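Local atomic coordinates of bromo domain-containing protein (Trypanosoma cruzi, PDB entry 6NEY), a protein that probably binds acetylated lysines on histones or other proteins through its bromodomain, as members of this family do in transcription. Residues E13-L18 with A67-V72; T75-D80 with E111-Y116; L83-C88 with E103-F108; M33-L36 with H41-Q44. All coordinates share one frame; numbering follows the deposited sequence.

Contact 1 (E13-L18 with A67-V72); sequences EELVAL and AYSYDV
Leu15 carries CG trans to its carbonyl carbon (chi1 -68°), which swings its branch off helix 12-21 toward the loop 67-72, while in Tyr68 the same torsion (chi1 -60°) aims the ring and the backbone points CB at the helix. In the bromodomain four-helix bundle this joins the first helix to the loop between the second and third, helices 56-64 and 75-92. One methyl does the work: Leu15 CD1 lies 3.7 Å from Tyr68 CB. The two side chains pass at a slant, and the tyrosine ring runs on past the leucine into the bundle, where its hydroxyl is hydrogen-bonded to Asp80 of helix 75-92. Leucine suits the place because its other branch can pack at the same time on Tyr116 of helix 97-124. The loop bends here through a type I turn from Tyr68 to Asp71, which puts Ser69 beside Tyr68 on the side of the helix. Ser69 is small enough to lie against the leucine while its hydroxyl is hydrogen-bonded to Glu12, so this buried polar atom is satisfied although its neighbour across the contact is an apolar methyl: Ser69 OG sits 3.8 Å from Leu15 CD1.

Contact 2 (T75-D80 with E111-Y116); sequences TALRED and EQIDAY
Ile113 and Arg78 supply most of the surface buried here, with Asp114 adding the charge that completes the contact. The two short helical segments run antiparallel, at 174°, and their axes stay 11.4 Å apart, a wide spacing that long or branched side chains bridge. Ile113 points from helix 97-124 toward helix 75-92 and uses both of its arms. Its CG2 methyl sits over the centre of one face of the Arg78 guanidinium, 3.5 Å from CZ, while CD1 reaches inward to Leu77, 4.1 Å from CD2. A beta-branched residue suits this position because one arm can cover the flat cation and the other can join the apolar core. Arg78 leaves its helix extended from CG to NE, sliding past Ile113 in the opposite direction, and so brings its end group to Asp114. There NH1 and NH2 both donate to the same oxygen, each 2.9 Å from Asp114 OD1, in a salt bridge. The acceptor lies at the edge of the guanidinium, close to its plane, but the carboxylate plane is turned 48° away, and both hydrogen bonds are bent, N-H...O about 140°, as expected when two N-H groups share one oxygen. Further bonds hold both charges: Arg78 NE donates to the backbone oxygen of Asn73, and Asp114 OD2 pairs with Lys110. Apolar contact on the inner side with an ion pair toward the rim is a common design for neighbouring antiparallel helices, here the last two of the left-handed bromodomain bundle.

Contact 3 (L83-C88 with E103-F108); sequences LMVNNC and ERFEAF
Met84 brings its sulfur to Phe105 at a slant, with SD 5.5 Å from the ring centroid and 69° off the ring normal, a Met-aromatic contact. Its closest ring atom is Phe105 CZ, 4.4 Å from SD, a light touch. The first torsion of Met84 is displaced from the usual staggered values (chi1 -91°), which a flexible, unbranched side chain can take up. Val85 makes the firmer contact. Its CG2 meets the edge of the same ring, 3.7 Å from Phe105 CD2, and packs 3.9 Å from Glu106 CB. The other methyl, CG1, lies against the carboxylate end of Glu106, 3.9 Å from CD. Two branches suit valine to the place, one for the ring edge, one for the glutamate. Glutamate suits the partly exposed margin, its extended chain crossing the valine at about a right angle with CB beside CG2 and CD beside CG1. A flat ring such as Phe105 can take Val85 at its edge and still stack on Phe31, tying the helix pair to the loop after helix 12-21. The segments run antiparallel, with axes 10.0 Å apart, and their apolar packing belongs to the pairing of the last two helices in the bromodomain bundle.

Contact 4 (M33-L36 with H41-Q44); sequences MDVL and HLEQ
Segments 33-36 and 41-44 approach each other most closely at Leu36 and Glu43, whose CA atoms are 6.2 Å apart. Both belong to the long loop that joins the first two helices of the bromodomain bundle, known in this family as the ZA loop, and a connection of four residues folds the chain back on itself. Asp34 occupies the N-cap position just before the short helix 35-38, a place where aspartate is common because a carboxylate is compatible with the exposed N-H groups of a helix start. Residues 41-42 belong to a 3-10 segment that begins earlier, and the chain continues as helix. No hydrogen bond links the two segments; what they share is van der Waals contact. Leu36 has the largest share. Its CD2 methyl rests against the peptide between Leu42 and Glu43, 3.5 Å from Glu43 N and 3.7 Å from Leu42 C, and also touches Leu42 CB at 3.8 Å. Leucine fits because its two methyls can spread over a backbone bend, CD2 on the peptide and on Leu42 CB, CD1 on Glu43. Val35 adds a looser touch, with CG1 4.4 Å from Leu42 CD1. Leu42 points toward the first segment, which brings its CB to Leu36 and its CD1 near Val35, at the surface of the molecule. Glu43 runs across Leu36 at about a right angle, and a bend at its second torsion (chi2 133°) turns the carboxylate back over the leucine. There Glu43 OE1 lies 3.8 Å from Leu36 CD1.

Contacts 2 and 3 lie on the same antiparallel pair, helix 75-92 with helix 97-124, their centres about 12 Å apart; contact 3 is nearer the turn between these helices. Contact 1 closes earlier in the chain and joins helix 12-21 to the loop that leads into helix 75-92. It touches contact 2, where Glu14 OE1 lies 2.6 Å from Tyr116 OH, probably as a hydrogen bond, and this brings in helix 97-124. Contact 4 is the outlier, within the long loop between helices 12-21 and 56-64, its centre about 27 Å from that of contact 1. Contacts 1 to 3 thus lie in the body of the bundle, while the fourth shapes a loop that in bromodomains typically borders the acetyl-lysine pocket.

Contact 1 (E13-L18 with A67-V72)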
loop_
_atom_site.group_PDB
_atom_site.type_symbol
_atom_site.label_atom_id
_atom_site.label_comp_id
_atom_site.label_asym_id
_atom_site.label_seq_id
_atom_site.Cartn_x
_atom_site.Cartn_y
_atom_site.Cartn_z
ATOM N N GLU A 13 -7.255 1.906 -13.288
ATOM C CA GLU A 13 -6.816 3.314 -13.388
ATOM C C GLU A 13 -7.028 4.020 -12.040
ATOM O O GLU A 13 -6.171 4.819 -11.622
ATOM C CB GLU A 13 -7.537 4.011 -14.538
ATOM C CG GLU A 13 -7.229 3.408 -15.908
ATOM C CD GLU A 13 -8.076 2.231 -16.392
ATOM O OE1 GLU A 13 -8.856 1.641 -15.570
ATOM O OE2 GLU A 13 -7.943 1.885 -17.615
ATOM N N GLU A 14 -8.137 3.724 -11.373
ATOM C CA GLU A 14 -8.478 4.337 -10.070
ATOM C C GLU A 14 -7.587 3.780 -8.967
ATOM O O GLU A 14 -7.215 4.558 -8.082
ATOM C CB GLU A 14 -9.953 4.140 -9.732
ATOM C CG GLU A 14 -10.852 4.995 -10.579
ATOM C CD GLU A 14 -12.316 4.897 -10.191
ATOM O OE1 GLU A 14 -12.656 4.033 -9.314
ATOM O OE2 GLU A 14 -13.110 5.687 -10.747
ATOM N N LEU A 15 -7.274 2.484 -8.997
ATOM C CA LEU A 15 -6.446 1.846 -7.956
ATOM C C LEU A 15 -4.993 2.323 -8.095
ATOM O O LEU A 15 -4.309 2.470 -7.078
ATOM C CB LEU A 15 -6.583 0.323 -8.041
ATOM C CG LEU A 15 -7.951 -0.247 -7.658
ATOM C CD1 LEU A 15 -7.907 -1.758 -7.495
ATOM C CD2 LEU A 15 -8.492 0.387 -6.388
ATOM N N VAL A 16 -4.489 2.497 -9.316
ATOM C CA VAL A 16 -3.137 3.095 -9.508
ATOM C C VAL A 16 -3.126 4.490 -8.876
ATOM O O VAL A 16 -2.205 4.793 -8.117
ATOM C CB VAL A 16 -2.739 3.127 -10.995
ATOM C CG1 VAL A 16 -1.480 3.935 -11.203
ATOM C CG2 VAL A 16 -2.571 1.714 -11.527
ATOM N N ALA A 17 -4.134 5.308 -9.165
ATOM C CA ALA A 17 -4.262 6.676 -8.616
ATOM C C ALA A 17 -4.283 6.606 -7.086
ATOM O O ALA A 17 -3.617 7.458 -6.454
ATOM C CB ALA A 17 -5.490 7.359 -9.175
ATOM N N LEU A 18 -5.057 5.672 -6.521
ATOM C CA LEU A 18 -5.163 5.479 -5.047
ATOM C C LEU A 18 -3.779 5.155 -4.468
ATOM O O LEU A 18 -3.368 5.772 -3.483
ATOM C CB LEU A 18 -6.145 4.337 -4.762
ATOM C CG LEU A 18 -6.314 3.977 -3.289
ATOM C CD1 LEU A 18 -6.805 5.173 -2.495
ATOM C CD2 LEU A 18 -7.271 2.801 -3.159
ATOM N N ALA A 67 -4.253 -6.854 -9.923
ATOM C CA ALA A 67 -4.028 -7.701 -8.726
ATOM C C ALA A 67 -5.117 -7.445 -7.671
ATOM O O ALA A 67 -5.534 -8.398 -6.978
ATOM C CB ALA A 67 -2.654 -7.433 -8.168
ATOM N N TYR A 68 -5.591 -6.196 -7.554
ATOM C CA TYR A 68 -6.425 -5.730 -6.412
ATOM C C TYR A 68 -7.905 -5.544 -6.790
ATOM O O TYR A 68 -8.720 -5.327 -5.871
ATOM C CB TYR A 68 -5.894 -4.386 -5.889
ATOM C CG TYR A 68 -4.474 -4.367 -5.389
ATOM C CD1 TYR A 68 -3.972 -5.329 -4.517
ATOM C CD2 TYR A 68 -3.635 -3.322 -5.748
ATOM C CE1 TYR A 68 -2.668 -5.260 -4.039
ATOM C CE2 TYR A 68 -2.342 -3.230 -5.272
ATOM C CZ TYR A 68 -1.845 -4.211 -4.428
ATOM O OH TYR A 68 -0.553 -4.075 -3.993
ATOM N N SER A 69 -8.264 -5.629 -8.071
ATOM C CA SER A 69 -9.551 -5.093 -8.612
ATOM C C SER A 69 -10.753 -5.972 -8.228
ATOM O O SER A 69 -11.896 -5.514 -8.447
ATOM C CB SER A 69 -9.483 -4.921 -10.095
ATOM O OG SER A 69 -8.475 -3.995 -10.468
ATOM N N TYR A 70 -10.521 -7.195 -7.736
ATOM C CA TYR A 70 -11.573 -8.208 -7.455
ATOM C C TYR A 70 -11.866 -8.326 -5.954
ATOM O O TYR A 70 -12.794 -9.079 -5.623
ATOM C CB TYR A 70 -11.191 -9.552 -8.084
ATOM C CG TYR A 70 -11.074 -9.463 -9.581
ATOM C CD1 TYR A 70 -9.899 -9.042 -10.176
ATOM C CD2 TYR A 70 -12.164 -9.713 -10.402
ATOM C CE1 TYR A 70 -9.795 -8.900 -11.549
ATOM C CE2 TYR A 70 -12.076 -9.584 -11.777
ATOM C CZ TYR A 70 -10.889 -9.169 -12.353
ATOM O OH TYR A 70 -10.786 -9.044 -13.705
ATOM N N ASP A 71 -11.155 -7.607 -5.080
ATOM C CA ASP A 71 -11.387 -7.644 -3.607
ATOM C C ASP A 71 -12.271 -6.468 -3.200
ATOM O O ASP A 71 -11.765 -5.351 -3.198
ATOM C CB ASP A 71 -10.100 -7.529 -2.784
ATOM C CG ASP A 71 -9.113 -8.669 -2.945
ATOM O OD1 ASP A 71 -9.535 -9.766 -3.401
ATOM O OD2 ASP A 71 -7.931 -8.454 -2.588
ATOM N N VAL A 72 -13.517 -6.700 -2.789
ATOM C CA VAL A 72 -14.442 -5.572 -2.476
ATOM C C VAL A 72 -13.837 -4.700 -1.358
ATOM O O VAL A 72 -14.011 -3.463 -1.422
ATOM C CB VAL A 72 -15.871 -6.055 -2.156
ATOM C CG1 VAL A 72 -15.978 -6.788 -0.830
ATOM C CG2 VAL A 72 -16.845 -4.893 -2.200
#

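Contact 2 (T75-D80 with E111-Y116)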
loop_
_atom_site.group_PDB
_atom_site.type_symbol
_atom_site.label_atom_id
_atom_site.label_comp_id
_atom_site.label_asym_id
_atom_site.label_seq_id
_atom_site.Cartn_x
_atom_site.Cartn_y
_atom_site.Cartn_z
ATOM N N THR A 75 -8.588 -6.069 0.371
ATOM C CA THR A 75 -7.830 -6.806 1.415
ATOM C C THR A 75 -6.362 -6.957 1.000
ATOM O O THR A 75 -5.481 -6.754 1.868
ATOM C CB THR A 75 -8.466 -8.175 1.697
ATOM O OG1 THR A 75 -9.833 -7.923 2.028
ATOM C CG2 THR A 75 -7.760 -8.918 2.808
ATOM N N ALA A 76 -6.104 -7.355 -0.247
ATOM C CA ALA A 76 -4.750 -7.656 -0.770
ATOM C C ALA A 76 -3.878 -6.396 -0.707
ATOM O O ALA A 76 -2.685 -6.480 -0.314
ATOM C CB ALA A 76 -4.853 -8.177 -2.180
ATOM N N LEU A 77 -4.464 -5.249 -1.056
ATOM C CA LEU A 77 -3.758 -3.939 -0.994
ATOM C C LEU A 77 -3.508 -3.582 0.471
ATOM O O LEU A 77 -2.383 -3.162 0.783
ATOM C CB LEU A 77 -4.577 -2.841 -1.685
ATOM C CG LEU A 77 -4.022 -1.423 -1.514
ATOM C CD1 LEU A 77 -2.580 -1.320 -1.977
ATOM C CD2 LEU A 77 -4.882 -0.405 -2.244
ATOM N N ARG A 78 -4.513 -3.726 1.339
ATOM C CA ARG A 78 -4.361 -3.455 2.803
ATOM C C ARG A 78 -3.241 -4.337 3.393
ATOM O O ARG A 78 -2.464 -3.816 4.218
ATOM C CB ARG A 78 -5.672 -3.659 3.570
ATOM C CG ARG A 78 -6.792 -2.687 3.217
ATOM C CD ARG A 78 -8.039 -3.084 3.997
ATOM N NE ARG A 78 -9.281 -2.408 3.625
ATOM C CZ ARG A 78 -9.684 -1.211 4.040
ATOM N NH1 ARG A 78 -8.925 -0.455 4.821
ATOM N NH2 ARG A 78 -10.844 -0.746 3.622
ATOM N N GLU A 79 -3.174 -5.621 3.020
ATOM C CA GLU A 79 -2.090 -6.576 3.417
ATOM C C GLU A 79 -0.717 -6.100 2.912
ATOM O O GLU A 79 0.268 -6.184 3.676
ATOM C CB GLU A 79 -2.361 -7.979 2.871
ATOM N N ASP A 80 -0.633 -5.599 1.682
ATOM C CA ASP A 80 0.645 -5.088 1.128
ATOM C C ASP A 80 1.070 -3.834 1.910
ATOM O O ASP A 80 2.267 -3.729 2.215
ATOM C CB ASP A 80 0.574 -4.871 -0.382
ATOM C CG ASP A 80 0.710 -6.123 -1.216
ATOM O OD1 ASP A 80 1.080 -7.186 -0.647
ATOM O OD2 ASP A 80 0.434 -6.032 -2.432
ATOM N N GLU A 111 -7.356 5.348 6.027
ATOM C CA GLU A 111 -8.399 6.380 5.777
ATOM C C GLU A 111 -8.658 6.494 4.273
ATOM O O GLU A 111 -9.839 6.558 3.875
ATOM C CB GLU A 111 -7.987 7.735 6.329
ATOM C CG GLU A 111 -9.135 8.729 6.331
ATOM N N GLN A 112 -7.594 6.535 3.469
ATOM C CA GLN A 112 -7.725 6.745 2.001
ATOM C C GLN A 112 -8.431 5.521 1.430
ATOM O O GLN A 112 -9.386 5.664 0.614
ATOM C CB GLN A 112 -6.353 6.974 1.356
ATOM C CG GLN A 112 -5.690 8.251 1.844
ATOM C CD GLN A 112 -6.607 9.451 1.757
ATOM O OE1 GLN A 112 -6.968 9.884 0.678
ATOM N NE2 GLN A 112 -7.014 9.980 2.901
ATOM N N ILE A 113 -8.020 4.341 1.869
ATOM C CA ILE A 113 -8.581 3.083 1.314
ATOM C C ILE A 113 -10.052 2.975 1.745
ATOM O O ILE A 113 -10.897 2.667 0.884
ATOM C CB ILE A 113 -7.737 1.856 1.683
ATOM C CG1 ILE A 113 -6.351 1.923 1.035
ATOM C CG2 ILE A 113 -8.451 0.569 1.289
ATOM C CD1 ILE A 113 -5.340 0.962 1.643
ATOM N N ASP A 114 -10.355 3.219 3.020
ATOM C CA ASP A 114 -11.753 3.197 3.535
ATOM C C ASP A 114 -12.621 4.159 2.713
ATOM O O ASP A 114 -13.753 3.763 2.314
ATOM C CB ASP A 114 -11.816 3.597 5.013
ATOM C CG ASP A 114 -11.288 2.574 5.998
ATOM O OD1 ASP A 114 -10.945 1.463 5.568
ATOM O OD2 ASP A 114 -11.221 2.918 7.217
ATOM N N ALA A 115 -12.137 5.376 2.478
ATOM C CA ALA A 115 -12.909 6.445 1.813
ATOM C C ALA A 115 -13.224 5.995 0.374
ATOM O O ALA A 115 -14.373 6.198 -0.093
ATOM C CB ALA A 115 -12.154 7.748 1.858
ATOM N N TYR A 116 -12.272 5.309 -0.283
ATOM C CA TYR A 116 -12.423 4.842 -1.688
ATOM C C TYR A 116 -13.476 3.719 -1.738
ATOM O O TYR A 116 -14.403 3.766 -2.562
ATOM C CB TYR A 116 -11.092 4.362 -2.271
ATOM C CG TYR A 116 -11.234 3.830 -3.677
ATOM C CD1 TYR A 116 -11.387 4.697 -4.749
ATOM C CD2 TYR A 116 -11.302 2.469 -3.931
ATOM C CE1 TYR A 116 -11.582 4.225 -6.041
ATOM C CE2 TYR A 116 -11.484 1.979 -5.211
ATOM C CZ TYR A 116 -11.637 2.853 -6.273
ATOM O OH TYR A 116 -11.815 2.343 -7.530
#

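Contact 3 (L83-C88 with E103-F108)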
loop_
_atom_site.group_PDB
_atom_site.type_symbol
_atom_site.label_atom_id
_atom_site.label_comp_id
_atom_site.label_asym_id
_atom_site.label_seq_id
_atom_site.Cartn_x
_atom_site.Cartn_y
_atom_site.Cartn_z
ATOM N N LEU A 83 2.404 -4.949 5.273
ATOM C CA LEU A 83 3.724 -5.607 5.126
ATOM C C LEU A 83 4.810 -4.525 5.034
ATOM O O LEU A 83 5.810 -4.674 5.725
ATOM C CB LEU A 83 3.710 -6.515 3.894
ATOM C CG LEU A 83 5.029 -7.225 3.583
ATOM C CD1 LEU A 83 5.363 -8.262 4.651
ATOM C CD2 LEU A 83 4.978 -7.855 2.209
ATOM N N MET A 84 4.638 -3.506 4.176
ATOM C CA MET A 84 5.569 -2.348 4.063
ATOM C C MET A 84 5.846 -1.760 5.450
ATOM O O MET A 84 7.008 -1.460 5.772
ATOM C CB MET A 84 4.949 -1.191 3.276
ATOM C CG MET A 84 5.182 -1.177 1.831
ATOM S SD MET A 84 4.032 0.089 1.195
ATOM C CE MET A 84 3.172 -0.959 0.027
ATOM N N VAL A 85 4.775 -1.509 6.206
ATOM C CA VAL A 85 4.822 -0.843 7.534
ATOM C C VAL A 85 5.588 -1.769 8.492
ATOM O O VAL A 85 6.595 -1.326 9.103
ATOM C CB VAL A 85 3.383 -0.520 7.997
ATOM C CG1 VAL A 85 3.291 -0.137 9.468
ATOM C CG2 VAL A 85 2.786 0.579 7.134
ATOM N N ASN A 86 5.207 -3.047 8.531
ATOM C CA ASN A 86 5.789 -4.011 9.507
ATOM C C ASN A 86 7.271 -4.235 9.176
ATOM O O ASN A 86 8.076 -4.330 10.112
ATOM C CB ASN A 86 4.962 -5.292 9.587
ATOM C CG ASN A 86 3.616 -5.055 10.232
ATOM N N ASN A 87 7.632 -4.271 7.899
ATOM C CA ASN A 87 9.049 -4.360 7.449
ATOM C C ASN A 87 9.857 -3.146 7.920
ATOM O O ASN A 87 11.024 -3.316 8.315
ATOM C CB ASN A 87 9.138 -4.518 5.936
ATOM C CG ASN A 87 8.771 -5.923 5.501
ATOM O OD1 ASN A 87 8.535 -6.801 6.334
ATOM N ND2 ASN A 87 8.708 -6.130 4.197
ATOM N N CYS A 88 9.266 -1.955 7.886
ATOM C CA CYS A 88 9.896 -0.729 8.413
ATOM C C CYS A 88 10.179 -0.908 9.914
ATOM O O CYS A 88 11.303 -0.611 10.345
ATOM C CB CYS A 88 9.027 0.476 8.102
ATOM S SG CYS A 88 9.751 2.015 8.688
ATOM N N GLU A 103 3.765 4.726 11.396
ATOM C CA GLU A 103 2.448 4.622 12.099
ATOM C C GLU A 103 1.491 5.697 11.543
ATOM O O GLU A 103 0.289 5.381 11.329
ATOM C CB GLU A 103 2.559 4.734 13.626
ATOM C CG GLU A 103 1.247 4.339 14.294
ATOM C CD GLU A 103 1.237 4.281 15.812
ATOM O OE1 GLU A 103 2.195 4.761 16.436
ATOM O OE2 GLU A 103 0.213 3.813 16.354
ATOM N N ARG A 104 1.977 6.900 11.247
ATOM C CA ARG A 104 1.086 7.938 10.660
ATOM C C ARG A 104 0.682 7.499 9.244
ATOM O O ARG A 104 -0.492 7.729 8.837
ATOM C CB ARG A 104 1.762 9.309 10.641
ATOM C CG ARG A 104 1.903 9.975 12.002
ATOM C CD ARG A 104 2.334 11.421 11.825
ATOM N NE ARG A 104 3.634 11.545 11.185
ATOM C CZ ARG A 104 4.809 11.637 11.810
ATOM N NH1 ARG A 104 5.928 11.768 11.105
ATOM N NH2 ARG A 104 4.874 11.647 13.126
ATOM N N PHE A 105 1.625 6.934 8.488
ATOM C CA PHE A 105 1.414 6.459 7.100
ATOM C C PHE A 105 0.352 5.355 7.105
ATOM O O PHE A 105 -0.573 5.393 6.271
ATOM C CB PHE A 105 2.719 5.970 6.474
ATOM C CG PHE A 105 2.524 5.168 5.218
ATOM C CD1 PHE A 105 2.221 5.801 4.025
ATOM C CD2 PHE A 105 2.623 3.778 5.225
ATOM C CE1 PHE A 105 2.032 5.071 2.864
ATOM C CE2 PHE A 105 2.421 3.054 4.058
ATOM C CZ PHE A 105 2.135 3.700 2.885
ATOM N N GLU A 106 0.448 4.403 8.039
ATOM C CA GLU A 106 -0.512 3.266 8.104
ATOM C C GLU A 106 -1.925 3.835 8.324
ATOM O O GLU A 106 -2.871 3.400 7.604
ATOM C CB GLU A 106 -0.075 2.248 9.162
ATOM C CG GLU A 106 -0.857 0.943 9.141
ATOM C CD GLU A 106 -0.510 0.061 10.341
ATOM O OE1 GLU A 106 -0.275 0.614 11.442
ATOM O OE2 GLU A 106 -0.448 -1.159 10.185
ATOM N N ALA A 107 -2.055 4.817 9.219
ATOM C CA ALA A 107 -3.348 5.444 9.581
ATOM C C ALA A 107 -3.931 6.203 8.369
ATOM O O ALA A 107 -5.138 6.075 8.048
ATOM C CB ALA A 107 -3.147 6.338 10.775
ATOM N N PHE A 108 -3.083 6.969 7.693
ATOM C CA PHE A 108 -3.420 7.710 6.450
ATOM C C PHE A 108 -3.897 6.748 5.358
ATOM O O PHE A 108 -4.935 6.979 4.757
ATOM C CB PHE A 108 -2.220 8.525 5.975
ATOM C CG PHE A 108 -2.412 9.075 4.586
ATOM C CD1 PHE A 108 -3.292 10.120 4.375
ATOM C CD2 PHE A 108 -1.753 8.531 3.499
ATOM C CE1 PHE A 108 -3.494 10.639 3.106
ATOM C CE2 PHE A 108 -1.953 9.055 2.228
ATOM C CZ PHE A 108 -2.818 10.102 2.039
#

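Contact 4 (M33-L36 with H41-Q44)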
loop_
_atom_site.group_PDB
_atom_site.type_symbol
_atom_site.label_atom_id
_atom_site.label_comp_id
_atom_site.label_asym_id
_atom_site.label_seq_id
_atom_site.Cartn_x
_atom_site.Cartn_y
_atom_site.Cartn_z
ATOM N N MET A 33 10.663 4.523 -1.962
ATOM C CA MET A 33 12.050 4.193 -2.374
ATOM C C MET A 33 12.132 2.689 -2.641
ATOM O O MET A 33 11.385 1.901 -2.004
ATOM C CB MET A 33 13.098 4.624 -1.335
ATOM C CG MET A 33 13.311 3.670 -0.170
ATOM S SD MET A 33 14.751 4.178 0.864
ATOM C CE MET A 33 13.957 5.220 2.088
ATOM N N ASP A 34 12.994 2.310 -3.582
ATOM C CA ASP A 34 13.336 0.894 -3.870
ATOM C C ASP A 34 14.540 0.539 -2.984
ATOM O O ASP A 34 15.683 0.918 -3.358
ATOM C CB ASP A 34 13.589 0.725 -5.366
ATOM C CG ASP A 34 13.840 -0.703 -5.811
ATOM O OD1 ASP A 34 14.129 -1.555 -4.939
ATOM O OD2 ASP A 34 13.743 -0.946 -7.033
ATOM N N VAL A 35 14.295 -0.102 -1.838
ATOM C CA VAL A 35 15.276 -0.161 -0.706
ATOM C C VAL A 35 16.596 -0.696 -1.263
ATOM O O VAL A 35 17.639 -0.035 -1.096
ATOM C CB VAL A 35 14.746 -1.023 0.461
ATOM C CG1 VAL A 35 15.812 -1.337 1.509
ATOM C CG2 VAL A 35 13.526 -0.376 1.117
ATOM N N LEU A 36 16.533 -1.822 -1.973
ATOM C CA LEU A 36 17.735 -2.578 -2.416
ATOM C C LEU A 36 18.306 -1.978 -3.709
ATOM O O LEU A 36 19.296 -2.543 -4.197
ATOM C CB LEU A 36 17.371 -4.061 -2.564
ATOM C CG LEU A 36 17.146 -4.818 -1.255
ATOM C CD1 LEU A 36 17.065 -6.321 -1.486
ATOM C CD2 LEU A 36 18.238 -4.514 -0.238
ATOM N N HIS A 41 23.739 -2.939 -0.612
ATOM C CA HIS A 41 24.525 -3.692 0.405
ATOM C C HIS A 41 23.607 -4.350 1.442
ATOM O O HIS A 41 24.083 -5.264 2.146
ATOM C CB HIS A 41 25.559 -2.780 1.083
ATOM C CG HIS A 41 24.978 -1.536 1.664
ATOM N ND1 HIS A 41 24.895 -0.356 0.941
ATOM C CD2 HIS A 41 24.491 -1.266 2.896
ATOM C CE1 HIS A 41 24.368 0.585 1.704
ATOM N NE2 HIS A 41 24.100 0.042 2.904
ATOM N N LEU A 42 22.338 -3.931 1.547
ATOM C CA LEU A 42 21.390 -4.501 2.546
ATOM C C LEU A 42 20.784 -5.842 2.089
ATOM O O LEU A 42 20.110 -6.455 2.931
ATOM C CB LEU A 42 20.281 -3.480 2.827
ATOM C CG LEU A 42 20.699 -2.245 3.624
ATOM C CD1 LEU A 42 19.480 -1.369 3.928
ATOM C CD2 LEU A 42 21.411 -2.631 4.914
ATOM N N GLU A 43 21.061 -6.319 0.864
ATOM C CA GLU A 43 20.382 -7.499 0.243
ATOM C C GLU A 43 20.220 -8.645 1.252
ATOM O O GLU A 43 19.076 -9.103 1.416
ATOM C CB GLU A 43 21.136 -7.978 -1.002
ATOM C CG GLU A 43 20.296 -8.813 -1.957
ATOM C CD GLU A 43 20.446 -8.367 -3.405
ATOM O OE1 GLU A 43 19.980 -7.256 -3.729
ATOM O OE2 GLU A 43 21.069 -9.107 -4.193
ATOM N N GLN A 44 21.306 -9.115 1.882
ATOM C CA GLN A 44 21.293 -10.319 2.764
ATOM C C GLN A 44 20.537 -10.019 4.068
ATOM O O GLN A 44 19.547 -10.730 4.368
ATOM C CB GLN A 44 22.714 -10.778 3.100
ATOM C CG GLN A 44 22.764 -12.056 3.928
#